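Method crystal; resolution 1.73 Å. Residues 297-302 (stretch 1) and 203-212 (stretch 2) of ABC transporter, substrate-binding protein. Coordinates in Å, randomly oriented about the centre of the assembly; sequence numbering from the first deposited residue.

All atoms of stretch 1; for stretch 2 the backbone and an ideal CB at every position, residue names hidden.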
# COMPACT_ATOMS: atom_id res chain seq x y z
N VAL A 297 14.52 -8.90 7.39
CA VAL A 297 13.22 -8.55 6.83
C VAL A 297 13.45 -7.81 5.51
O VAL A 297 14.17 -6.79 5.48
CB VAL A 297 12.44 -7.64 7.78
CG1 VAL A 297 11.12 -7.20 7.17
CG2 VAL A 297 12.17 -8.39 9.09
N ALA A 298 12.81 -8.32 4.46
CA ALA A 298 12.86 -7.67 3.14
C ALA A 298 11.83 -6.54 3.19
O ALA A 298 10.70 -6.70 3.70
CB ALA A 298 12.51 -8.64 2.07
N ARG A 299 12.24 -5.37 2.71
CA ARG A 299 11.30 -4.26 2.61
C ARG A 299 10.44 -4.43 1.37
O ARG A 299 10.93 -4.81 0.29
CB ARG A 299 12.06 -2.97 2.53
CG ARG A 299 12.81 -2.68 3.78
CD ARG A 299 13.69 -1.46 3.64
NE ARG A 299 12.90 -0.26 3.50
CZ ARG A 299 13.38 0.97 3.35
NH1 ARG A 299 14.70 1.25 3.28
NH2 ARG A 299 12.52 1.98 3.25
N THR A 300 9.15 -4.17 1.52
CA THR A 300 8.29 -4.02 0.33
C THR A 300 8.67 -2.69 -0.34
O THR A 300 9.44 -1.91 0.23
CB THR A 300 6.76 -3.90 0.65
OG1 THR A 300 6.50 -2.62 1.26
CG2 THR A 300 6.29 -5.03 1.53
N ASN A 301 8.07 -2.46 -1.52
CA ASN A 301 8.18 -1.18 -2.19
C ASN A 301 6.92 -0.31 -2.04
O ASN A 301 6.77 0.70 -2.71
CB ASN A 301 8.59 -1.37 -3.65
CG ASN A 301 9.86 -2.19 -3.78
OD1 ASN A 301 10.86 -1.91 -3.10
ND2 ASN A 301 9.82 -3.23 -4.58
N GLY A 302 6.08 -0.67 -1.08
CA GLY A 302 4.88 0.08 -0.81
C GLY A 302 5.16 1.48 -0.33
O GLY A 302 6.16 1.73 0.36
N UNK A 203 17.94 -12.17 2.09
CA UNK A 203 17.38 -11.34 1.00
C UNK A 203 15.86 -11.26 1.00
O UNK A 203 15.26 -10.16 1.08
CB UNK A 203 17.84 -11.89 -0.35
N UNK A 204 15.23 -12.42 0.83
CA UNK A 204 13.78 -12.50 0.93
C UNK A 204 13.08 -12.12 -0.35
O UNK A 204 13.63 -12.26 -1.44
CB UNK A 204 13.28 -11.60 2.07
N UNK A 205 11.84 -11.67 -0.21
CA UNK A 205 10.92 -11.51 -1.34
C UNK A 205 9.86 -10.45 -1.05
O UNK A 205 9.57 -10.13 0.10
CB UNK A 205 10.25 -12.84 -1.67
N UNK A 206 9.25 -9.91 -2.10
CA UNK A 206 8.08 -9.05 -1.92
C UNK A 206 7.21 -9.16 -3.16
O UNK A 206 7.59 -9.88 -4.10
CB UNK A 206 8.49 -7.60 -1.66
N UNK A 207 6.07 -8.48 -3.18
CA UNK A 207 5.10 -8.64 -4.29
C UNK A 207 5.64 -8.18 -5.63
O UNK A 207 5.11 -8.59 -6.64
CB UNK A 207 3.82 -7.86 -3.98
N UNK A 208 6.65 -7.31 -5.65
CA UNK A 208 7.33 -6.92 -6.91
C UNK A 208 8.51 -7.84 -7.28
O UNK A 208 9.10 -7.68 -8.34
CB UNK A 208 7.84 -5.48 -6.79
N UNK A 209 8.85 -8.79 -6.39
CA UNK A 209 10.07 -9.59 -6.49
C UNK A 209 11.30 -8.73 -6.75
O UNK A 209 12.18 -9.11 -7.53
CB UNK A 209 9.93 -10.63 -7.60
N UNK A 210 11.33 -7.56 -6.14
CA UNK A 210 12.41 -6.61 -6.39
C UNK A 210 12.81 -5.88 -5.12
O UNK A 210 11.99 -5.17 -4.52
CB UNK A 210 12.00 -5.60 -7.46
N UNK A 211 14.08 -6.05 -4.74
CA UNK A 211 14.70 -5.26 -3.65
C UNK A 211 15.87 -4.43 -4.19
O UNK A 211 16.26 -4.60 -5.35
CB UNK A 211 15.18 -6.18 -2.53
N UNK A 212 16.41 -3.55 -3.35
CA UNK A 212 17.57 -2.72 -3.72
C UNK A 212 18.65 -3.01 -2.72
O UNK A 212 18.46 -2.76 -1.55
CB UNK A 212 17.23 -1.23 -3.75

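Position 203 sends its CA-to-CB bond away from stretch 1, which leaves the ideal CB free, so many side chains would do; the deposited residue is I203. Its backbone does the touching: I203 O sits 3.3 Å from A298 CB.

Position 204 is the most restricted. Its CB would point toward stretch 1 and land 3.1 Å from A298 CB, too tight for two carbons, and a phi of 84° independently favours glycine. G204 is found, its CA packing 4.2 Å from A298 CB.

At 205 the bond points away again, and stretch 1 would tolerate polar or nonpolar residues. The residue is D205, whose OD1 accepts from the ring of the residue at 209, while D205 O lies 3.8 Å from A298 CB.

Position 206 faces stretch 1, with the ideal CB 4.1 Å from T300 CA and 4.2 Å from R299 O. That carbonyl calls for a donor on a short arm: serine, threonine or asparagine could be considered. It is N206, with chi1 near 59° (p). N206 ND2 donates to R299 O at 3.0 Å and to the backbone O of 210 at 3.0 Å, and N206 OD1 accepts from N of 210 at 3.2 Å, so one amide ties its own loop and the neighbour.

Position 207 points sideways into space that stretch 1 leaves empty; many polar residues would do, and D207 is there.

Position 208 points toward stretch 1, its ideal CB 3.7 Å from N301 ND2. A donor that close invites a short acceptor, aspartate or asparagine. D208 answers: N301 ND2 donates to D208 OD2 at 3.0 Å. A water joins the same pair, its O donating to D208 OD2 at 2.9 Å and accepting from N301 N at 2.9 Å.

Position 209 points away, and its phi/psi of 49/37 would suit asparagine or glycine readily. H209 closes the type I turn begun at 206, and H209 ND1 donates to D205 OD1 at 2.9 Å.

At 210 the strand begins and the ideal CB lies sideways, 4.3 Å from N301 ND2. The polar work falls to the backbone, and several nonpolar side chains would fit. L210 is present, and L210 O accepts from N301 ND2 at 2.9 Å.

Position 211, also sideways, has R299 O 5.3 Å from its ideal CB, room for a small branched residue. V211 CG1 comes to 4.2 Å from R299 O.

Position 212 points sideways, clear of stretch 1; in a strand, valine or isoleucine would suit, and V212 is found.

Stretch 2 (203-212) IGDNDDHLVV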
# COMPACT_ATOMS: atom_id res chain seq x y z
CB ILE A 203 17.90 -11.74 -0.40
CG1 ILE A 203 19.43 -11.67 -0.38
CG2 ILE A 203 17.35 -10.80 -1.45
CD1 ILE A 203 20.13 -12.07 -1.66
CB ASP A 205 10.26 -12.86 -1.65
CG ASP A 205 9.56 -12.90 -3.01
OD1 ASP A 205 9.99 -12.16 -3.94
OD2 ASP A 205 8.57 -13.71 -3.15
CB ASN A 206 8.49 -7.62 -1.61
CG ASN A 206 9.35 -7.00 -2.69
OD1 ASN A 206 9.13 -7.19 -3.89
ND2 ASN A 206 10.32 -6.19 -2.27
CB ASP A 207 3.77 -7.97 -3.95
CG ASP A 207 2.98 -8.74 -2.90
OD1 ASP A 207 3.33 -9.92 -2.62
OD2 ASP A 207 1.99 -8.19 -2.35
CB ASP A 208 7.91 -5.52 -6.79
CG ASP A 208 6.86 -4.46 -6.51
OD1 ASP A 208 5.81 -4.45 -7.18
OD2 ASP A 208 7.06 -3.63 -5.60
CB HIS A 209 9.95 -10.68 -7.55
CG HIS A 209 8.71 -11.50 -7.44
ND1 HIS A 209 8.39 -12.21 -6.30
CD2 HIS A 209 7.69 -11.70 -8.31
CE1 HIS A 209 7.20 -12.77 -6.46
NE2 HIS A 209 6.77 -12.49 -7.67
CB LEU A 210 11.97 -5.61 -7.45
CG LEU A 210 13.08 -4.85 -8.15
CD1 LEU A 210 13.76 -5.73 -9.18
CD2 LEU A 210 12.47 -3.63 -8.84
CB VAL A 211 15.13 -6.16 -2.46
CG1 VAL A 211 13.91 -6.83 -1.85
CG2 VAL A 211 16.17 -7.19 -2.88
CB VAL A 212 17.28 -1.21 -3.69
CG1 VAL A 212 18.50 -0.42 -4.18
CG2 VAL A 212 16.08 -0.88 -4.55
O HOH W 1 6.64 -4.56 -2.86
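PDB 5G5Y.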